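PDB 2PLI: magnesium and cobalt efflux protein CorC from Neisseria meningitidis, which probably takes part in the transport of magnesium and cobalt ions, the piece present here being its C-terminal transporter-associated domain. Local coordinates for residues T37-E42 / G48-Q53; W20-A25 / E29-F34; I52-H57 / V65-L70. All blocks are in the same frame, centred on the assembly; numbering follows the deposited sequence.

Contact 1: T37-E42 / G48-Q53; sequences TEYSSE and GGLVIQ. With ZN (zinc ion), chain B.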
# COMPACT_ATOMS: atom_id res chain seq x y z
N THR A 37 -3.74 -8.43 -11.77
CA THR A 37 -4.97 -8.30 -12.55
C THR A 37 -4.95 -7.01 -13.37
O THR A 37 -4.12 -6.12 -13.16
CB THR A 37 -6.19 -8.36 -11.62
OG1 THR A 37 -6.00 -7.44 -10.52
CG2 THR A 37 -6.36 -9.77 -11.03
N GLU A 38 -5.89 -6.91 -14.31
CA GLU A 38 -6.02 -5.74 -15.15
C GLU A 38 -7.47 -5.27 -15.17
O GLU A 38 -8.06 -4.97 -16.23
CB GLU A 38 -5.51 -6.07 -16.56
CG GLU A 38 -4.00 -6.25 -16.65
CD GLU A 38 -3.56 -6.73 -18.03
OE1 GLU A 38 -4.29 -6.49 -19.02
OE2 GLU A 38 -2.47 -7.35 -18.11
N TYR A 39 -8.06 -5.22 -13.98
CA TYR A 39 -9.39 -4.74 -13.82
C TYR A 39 -9.48 -3.28 -14.17
O TYR A 39 -8.56 -2.50 -13.95
CB TYR A 39 -9.84 -4.88 -12.39
CG TYR A 39 -9.86 -6.28 -11.83
CD1 TYR A 39 -10.36 -7.34 -12.55
CD2 TYR A 39 -9.46 -6.52 -10.53
CE1 TYR A 39 -10.42 -8.61 -12.00
CE2 TYR A 39 -9.54 -7.77 -9.98
CZ TYR A 39 -9.99 -8.83 -10.72
OH TYR A 39 -10.04 -10.07 -10.12
N SER A 40 -10.63 -2.91 -14.70
CA SER A 40 -10.83 -1.56 -15.12
C SER A 40 -12.33 -1.41 -15.21
O SER A 40 -13.02 -2.32 -15.64
CB SER A 40 -10.13 -1.37 -16.47
OG SER A 40 -10.67 -0.31 -17.21
N SER A 41 -12.84 -0.27 -14.77
CA SER A 41 -14.25 0.03 -14.91
C SER A 41 -14.37 1.45 -15.38
O SER A 41 -13.52 2.29 -15.10
CB SER A 41 -14.97 -0.17 -13.57
OG SER A 41 -16.33 0.23 -13.64
N GLU A 42 -15.42 1.70 -16.14
CA GLU A 42 -15.74 3.05 -16.50
C GLU A 42 -16.41 3.75 -15.32
O GLU A 42 -16.32 4.97 -15.19
CB GLU A 42 -16.66 3.03 -17.71
CG GLU A 42 -15.95 2.55 -18.96
CD GLU A 42 -15.03 3.61 -19.53
OE1 GLU A 42 -15.35 4.81 -19.45
OE2 GLU A 42 -13.99 3.23 -20.10
N GLY A 48 -14.94 -2.82 -4.11
CA GLY A 48 -16.35 -2.94 -3.73
C GLY A 48 -17.26 -2.48 -4.86
O GLY A 48 -18.29 -3.11 -5.18
N GLY A 49 -16.92 -1.35 -5.47
CA GLY A 49 -17.64 -0.85 -6.63
C GLY A 49 -17.65 -1.81 -7.80
O GLY A 49 -18.69 -1.96 -8.47
N LEU A 50 -16.52 -2.46 -8.05
CA LEU A 50 -16.42 -3.42 -9.11
C LEU A 50 -17.28 -4.66 -8.84
O LEU A 50 -17.96 -5.17 -9.73
CB LEU A 50 -14.96 -3.78 -9.33
CG LEU A 50 -14.66 -4.54 -10.60
CD1 LEU A 50 -14.85 -3.68 -11.85
CD2 LEU A 50 -13.25 -5.02 -10.56
N VAL A 51 -17.25 -5.15 -7.60
CA VAL A 51 -18.13 -6.26 -7.21
C VAL A 51 -19.58 -5.91 -7.41
O VAL A 51 -20.35 -6.69 -7.92
CB VAL A 51 -17.84 -6.69 -5.79
CG1 VAL A 51 -18.90 -7.61 -5.28
CG2 VAL A 51 -16.43 -7.38 -5.75
N ILE A 52 -19.98 -4.72 -6.98
CA ILE A 52 -21.38 -4.29 -7.13
C ILE A 52 -21.73 -4.21 -8.63
O ILE A 52 -22.85 -4.61 -9.02
CB ILE A 52 -21.59 -2.96 -6.40
CG1 ILE A 52 -21.53 -3.13 -4.88
CG2 ILE A 52 -22.91 -2.32 -6.78
CD1 ILE A 52 -21.47 -1.82 -4.09
N GLN A 53 -20.83 -3.69 -9.44
CA GLN A 53 -21.02 -3.64 -10.92
C GLN A 53 -21.26 -5.03 -11.49
O GLN A 53 -22.19 -5.22 -12.27
CB GLN A 53 -19.85 -2.96 -11.62
CG GLN A 53 -19.77 -3.12 -13.18
CD GLN A 53 -18.38 -2.76 -13.72
OE1 GLN A 53 -17.88 -1.65 -13.48
NE2 GLN A 53 -17.69 -3.73 -14.35
ZN ZN B . -13.10 5.11 -21.04
O HOH W 1 -14.67 5.58 -22.67
O HOH W 2 -11.97 3.39 -20.60

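Contact 2: W20-A25 / E29-F34; sequences WRIHAA and EDINTF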
# COMPACT_ATOMS: atom_id res chain seq x y z
N TRP A 20 -7.26 -13.77 1.09
CA TRP A 20 -7.11 -12.39 1.46
C TRP A 20 -8.41 -11.74 1.90
O TRP A 20 -9.43 -11.86 1.22
CB TRP A 20 -6.56 -11.59 0.26
CG TRP A 20 -5.31 -12.17 -0.28
CD1 TRP A 20 -4.06 -11.89 0.14
CD2 TRP A 20 -5.18 -13.16 -1.31
NE1 TRP A 20 -3.14 -12.65 -0.55
CE2 TRP A 20 -3.81 -13.45 -1.43
CE3 TRP A 20 -6.08 -13.83 -2.14
CZ2 TRP A 20 -3.32 -14.38 -2.34
CZ3 TRP A 20 -5.58 -14.79 -3.05
CH2 TRP A 20 -4.22 -15.03 -3.14
N ARG A 21 -8.36 -11.00 3.01
CA ARG A 21 -9.50 -10.21 3.41
C ARG A 21 -9.27 -8.81 2.90
O ARG A 21 -8.19 -8.22 3.18
CB ARG A 21 -9.64 -10.21 4.93
CG ARG A 21 -10.94 -9.49 5.33
CD ARG A 21 -11.11 -9.43 6.85
NE ARG A 21 -11.10 -10.73 7.48
CZ ARG A 21 -10.12 -11.19 8.26
NH1 ARG A 21 -9.03 -10.45 8.53
NH2 ARG A 21 -10.22 -12.40 8.77
N ILE A 22 -10.23 -8.27 2.15
CA ILE A 22 -10.00 -7.01 1.44
C ILE A 22 -11.04 -5.95 1.81
O ILE A 22 -12.25 -6.20 1.71
CB ILE A 22 -10.05 -7.26 -0.11
CG1 ILE A 22 -9.03 -8.31 -0.54
CG2 ILE A 22 -9.81 -5.95 -0.89
CD1 ILE A 22 -8.99 -8.62 -2.03
N HIS A 23 -10.56 -4.78 2.20
CA HIS A 23 -11.42 -3.63 2.44
C HIS A 23 -12.05 -3.26 1.12
O HIS A 23 -11.38 -3.07 0.13
CB HIS A 23 -10.63 -2.43 2.96
CG HIS A 23 -10.13 -2.59 4.36
ND1 HIS A 23 -9.69 -1.52 5.11
CD2 HIS A 23 -9.94 -3.69 5.12
CE1 HIS A 23 -9.28 -1.95 6.29
NE2 HIS A 23 -9.43 -3.26 6.32
N ALA A 24 -13.37 -3.10 1.12
CA ALA A 24 -14.05 -2.75 -0.12
C ALA A 24 -13.62 -1.43 -0.76
O ALA A 24 -13.81 -1.25 -1.98
CB ALA A 24 -15.57 -2.75 0.10
N ALA A 25 -13.14 -0.53 0.07
CA ALA A 25 -12.72 0.79 -0.40
C ALA A 25 -11.35 0.80 -1.08
O ALA A 25 -10.95 1.83 -1.66
CB ALA A 25 -12.78 1.74 0.76
N GLU A 29 -6.77 0.16 -8.79
CA GLU A 29 -5.37 0.12 -9.20
C GLU A 29 -4.46 -0.57 -8.20
O GLU A 29 -3.51 -1.22 -8.58
CB GLU A 29 -4.83 1.52 -9.47
CG GLU A 29 -5.59 2.27 -10.52
CD GLU A 29 -6.72 3.11 -10.00
OE1 GLU A 29 -7.26 2.89 -8.91
OE2 GLU A 29 -7.07 4.05 -10.73
N ASP A 30 -4.78 -0.43 -6.93
CA ASP A 30 -4.02 -1.11 -5.89
C ASP A 30 -4.29 -2.61 -5.83
O ASP A 30 -3.37 -3.43 -5.56
CB ASP A 30 -4.20 -0.39 -4.57
CG ASP A 30 -3.67 1.05 -4.64
OD1 ASP A 30 -2.57 1.30 -5.19
OD2 ASP A 30 -4.42 1.97 -4.24
N ILE A 31 -5.50 -3.09 -6.18
CA ILE A 31 -5.84 -4.49 -6.42
C ILE A 31 -4.99 -5.02 -7.57
O ILE A 31 -4.40 -6.07 -7.49
CB ILE A 31 -7.33 -4.63 -6.75
CG1 ILE A 31 -8.19 -4.23 -5.52
CG2 ILE A 31 -7.65 -6.04 -7.23
CD1 ILE A 31 -8.16 -5.20 -4.31
N ASN A 32 -4.88 -4.22 -8.62
CA ASN A 32 -4.17 -4.69 -9.80
C ASN A 32 -2.69 -4.90 -9.54
O ASN A 32 -2.10 -5.88 -9.99
CB ASN A 32 -4.38 -3.73 -10.98
CG ASN A 32 -5.77 -3.85 -11.60
OD1 ASN A 32 -6.47 -4.86 -11.44
ND2 ASN A 32 -6.15 -2.84 -12.35
N THR A 33 -2.09 -3.99 -8.78
CA THR A 33 -0.68 -4.12 -8.41
C THR A 33 -0.47 -5.37 -7.58
O THR A 33 0.50 -6.13 -7.80
CB THR A 33 -0.21 -2.86 -7.69
OG1 THR A 33 -0.36 -1.77 -8.60
CG2 THR A 33 1.25 -2.95 -7.28
N PHE A 34 -1.39 -5.60 -6.65
CA PHE A 34 -1.26 -6.69 -5.69
C PHE A 34 -1.39 -8.04 -6.35
O PHE A 34 -0.60 -8.97 -6.06
CB PHE A 34 -2.26 -6.52 -4.56
CG PHE A 34 -2.08 -7.52 -3.43
CD1 PHE A 34 -1.33 -7.16 -2.28
CD2 PHE A 34 -2.67 -8.78 -3.47
CE1 PHE A 34 -1.19 -8.03 -1.23
CE2 PHE A 34 -2.53 -9.64 -2.44
CZ PHE A 34 -1.75 -9.31 -1.32

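Contact 3: I52-H57 / V65-L70; sequences IQELGH and VLIGGL. With ZN (zinc ion), chain F.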
# COMPACT_ATOMS: atom_id res chain seq x y z
N ILE A 52 -19.98 -4.72 -6.98
CA ILE A 52 -21.38 -4.29 -7.13
C ILE A 52 -21.73 -4.21 -8.63
O ILE A 52 -22.85 -4.61 -9.02
CB ILE A 52 -21.59 -2.96 -6.40
CG1 ILE A 52 -21.53 -3.13 -4.88
CG2 ILE A 52 -22.91 -2.32 -6.78
CD1 ILE A 52 -21.47 -1.82 -4.09
N GLN A 53 -20.83 -3.69 -9.44
CA GLN A 53 -21.02 -3.64 -10.92
C GLN A 53 -21.26 -5.03 -11.49
O GLN A 53 -22.19 -5.22 -12.27
CB GLN A 53 -19.85 -2.96 -11.62
CG GLN A 53 -19.77 -3.12 -13.18
CD GLN A 53 -18.38 -2.76 -13.72
OE1 GLN A 53 -17.88 -1.65 -13.48
NE2 GLN A 53 -17.69 -3.73 -14.35
N GLU A 54 -20.42 -5.98 -11.12
CA GLU A 54 -20.48 -7.33 -11.70
C GLU A 54 -21.67 -8.13 -11.19
O GLU A 54 -22.23 -8.93 -11.95
CB GLU A 54 -19.22 -8.10 -11.41
CG GLU A 54 -17.99 -7.54 -12.09
CD GLU A 54 -17.96 -7.82 -13.58
OE1 GLU A 54 -18.37 -8.92 -14.01
OE2 GLU A 54 -17.54 -6.92 -14.33
N LEU A 55 -22.04 -7.94 -9.93
CA LEU A 55 -23.28 -8.57 -9.41
C LEU A 55 -24.57 -7.86 -9.82
O LEU A 55 -25.64 -8.49 -9.82
CB LEU A 55 -23.27 -8.69 -7.89
CG LEU A 55 -22.33 -9.75 -7.37
CD1 LEU A 55 -22.15 -9.71 -5.82
CD2 LEU A 55 -22.77 -11.15 -7.81
N GLY A 56 -24.49 -6.57 -10.12
CA GLY A 56 -25.67 -5.79 -10.52
C GLY A 56 -26.40 -5.06 -9.42
O GLY A 56 -27.34 -4.31 -9.69
N HIS A 57 -25.99 -5.29 -8.17
CA HIS A 57 -26.70 -4.75 -7.01
C HIS A 57 -25.80 -4.81 -5.81
O HIS A 57 -24.73 -5.42 -5.88
CB HIS A 57 -27.95 -5.57 -6.74
CG HIS A 57 -27.66 -7.01 -6.36
ND1 HIS A 57 -27.32 -7.98 -7.28
CD2 HIS A 57 -27.73 -7.65 -5.16
CE1 HIS A 57 -27.17 -9.14 -6.66
NE2 HIS A 57 -27.42 -8.97 -5.37
N VAL A 65 -18.74 -13.58 -6.45
CA VAL A 65 -18.55 -13.25 -7.84
C VAL A 65 -17.14 -13.57 -8.31
O VAL A 65 -16.16 -13.31 -7.61
CB VAL A 65 -19.01 -11.78 -8.15
CG1 VAL A 65 -18.14 -10.82 -7.45
CG2 VAL A 65 -19.10 -11.54 -9.64
N LEU A 66 -17.04 -14.19 -9.49
CA LEU A 66 -15.75 -14.41 -10.14
C LEU A 66 -15.44 -13.27 -11.10
O LEU A 66 -16.24 -12.97 -12.00
CB LEU A 66 -15.77 -15.73 -10.95
CG LEU A 66 -16.10 -17.02 -10.23
CD1 LEU A 66 -15.51 -18.23 -10.99
CD2 LEU A 66 -15.64 -17.01 -8.80
N ILE A 67 -14.29 -12.64 -10.92
CA ILE A 67 -13.88 -11.57 -11.82
C ILE A 67 -12.44 -11.87 -12.21
O ILE A 67 -11.54 -11.86 -11.38
CB ILE A 67 -13.93 -10.17 -11.18
CG1 ILE A 67 -15.19 -9.99 -10.32
CG2 ILE A 67 -13.78 -9.10 -12.28
CD1 ILE A 67 -15.25 -8.63 -9.57
N GLY A 68 -12.22 -12.15 -13.49
CA GLY A 68 -10.91 -12.58 -13.89
C GLY A 68 -10.61 -13.87 -13.14
O GLY A 68 -11.48 -14.76 -13.03
N GLY A 69 -9.41 -13.97 -12.61
CA GLY A 69 -9.00 -15.22 -11.97
C GLY A 69 -9.17 -15.20 -10.46
O GLY A 69 -8.55 -16.00 -9.78
N LEU A 70 -9.99 -14.29 -9.96
CA LEU A 70 -10.22 -14.15 -8.52
C LEU A 70 -11.70 -14.33 -8.20
O LEU A 70 -12.57 -13.82 -8.91
CB LEU A 70 -9.79 -12.78 -8.01
CG LEU A 70 -8.31 -12.42 -8.06
CD1 LEU A 70 -8.09 -11.02 -7.48
CD2 LEU A 70 -7.45 -13.46 -7.36
ZN ZN F . -27.83 -10.24 -3.83
O HOH W 3 -29.29 -9.17 -2.33

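Contact 1: T37-E42 / G48-Q53
Residues 37-42 run as an irregular, largely extended loop past helix 47-55, and the backbones come nearest at Ser41 and Leu50, whose CA atoms are 7.1 Å apart. Leu50 bridges to the loop with its two methyl groups. CD2 sits over one face of the Tyr39 ring, 4.2 Å from the centroid of the Tyr39 ring and displaced toward CG, a CH-pi contact in which the two side chains meet at about a right angle. Thr37 CB lies over the opposite face, nearer the rim, and the phenol OH hydrogen-bonds to the carbonyl O of Ile67, so the ring is held on both sides and at its end. The second methyl, Leu50 CD1, rests on Ser41 CB at 3.9 Å. One turn further along the helix, Gln53 stretches out with CG anti to its backbone N (chi1 167°) and brings OE1 to Ser41 OG as a hydrogen-bond acceptor. Their modelled separation of 2.4 Å is too short to take literally. Ser41 OG is also hydrogen-bonded to the backbone N atoms of Glu43 and Ala44. Beyond it, Glu42 OE2 binds a zinc ion at 2.3 Å with two waters and with Asp78 and His83 of the second subunit. The loop between the two helices of this transporter-associated domain is thus pinned to helix 47-55 and then hands Glu42 to a zinc site shared between two subunits.

Contact 2: W20-A25 / E29-F34
Trp20 on strand 19-23 and Phe34 on helix 28-35 meet as an offset edge-to-face aromatic pair. Starting at CB, the Trp20 side chain sets out toward the helix, with CG beside the backbone N (chi1 -55°). From CG the indole turns one face of its five-membered ring to Phe34. CD1 is the first atom to touch, 3.7 Å from Phe34 CE2, and NE1 follows, with Phe34 CE2 at 3.6 Å and Phe34 CZ at 3.7 Å. Indole CE2, at the ring fusion, is only grazed, 4.1 Å from Phe34 CE2. The planes of the Trp20 five-membered ring and the Phe34 ring stand at 84° to one another, and Trp20 NE1 lies in the plane of the phenyl ring, off its edge. Phe35 adds a second edge-to-face partner to the same indole, while Ala14 of strand 12-14 packs against it as well.

Here the helix lies on the antiparallel sheet of this small alpha+beta domain, joined to the strand before it by a short connection, so that inward-facing strand residues meet the buried side of the helix. Two residues along the strand, Ile22 continues the apolar seam. Its branch methyl CG2 touches Ile31 CD1 at 3.9 Å, and Ile22 CD1 approaches that same methyl less closely. Ile31 reaches this spot because its chain is bent at chi2 (-70°), which brings CD1 round toward the strand. Ile47, from the next helix, packs on both isoleucines, and Ile12 packs on Ile31 and Phe34. Asp30 OD2 makes a salt bridge to Arg21 NH2 of the second subunit. Ser16 of the third subunit packs on Phe34.

Contact 3: I52-H57 / V65-L70
Glu54, an exposed acid, takes part in this contact through its methylene groups: CB touches Val65 CG2 and CG touches Ile67 CD1, each pair 3.9 Å apart. A bend at chi2 (-74°) lets the aliphatic part lie against the strand while the carboxylate turns aside. There Gln53 NE2 donates to Glu54 OE2 at 3.2 Å, arriving on the anti side and 25° out of the carboxylate plane, a bent bond between neighbours on the helix. Leu55 adds to the apolar patch, its CD2 meeting Val65 CB at 3.8 Å. Val65 has its CG2 branch anti to the backbone N, which places that methyl against both Glu54 and Leu55.

In fold terms, the last turn of helix 47-55 packs on the edge strand 64-67 of the five-stranded antiparallel sheet. That strand turns back at once through a type II' beta turn from Ile67 to Leu70, forming a tight hairpin with strand 70-77; Gly68, with positive phi, suits the first corner. On the other side, Gly56 ends the helix, leaving helical geometry at phi 93°, although its N still bonds to Ile52 O. His57 follows directly, and its NE2 binds a zinc ion at 2.0 Å together with Glu63 and a water.

Read from the N terminus, contact 2 comes first and closes the short connection from strand 19-23 to helix 28-35. Contact 1 follows in series, folding the next loop back onto helix 47-55. Contact 3 then starts on the same helix where contact 1 ends, sharing Ile52 and Gln53, and closes the connection to edge strand 64-67. The loops follow one another, and none encloses or crosses another. Contacts 1 and 2 are joined by Thr37 OG1 to Asn32 OD1 and by Gly48 N to Ala24 O, while Val51 on Val65 adds packing between contacts 1 and 3. Contacts 2 and 3 tie the helices to the sheet on opposite sides of the chain's centre; contact 1 fastens the interhelical loop.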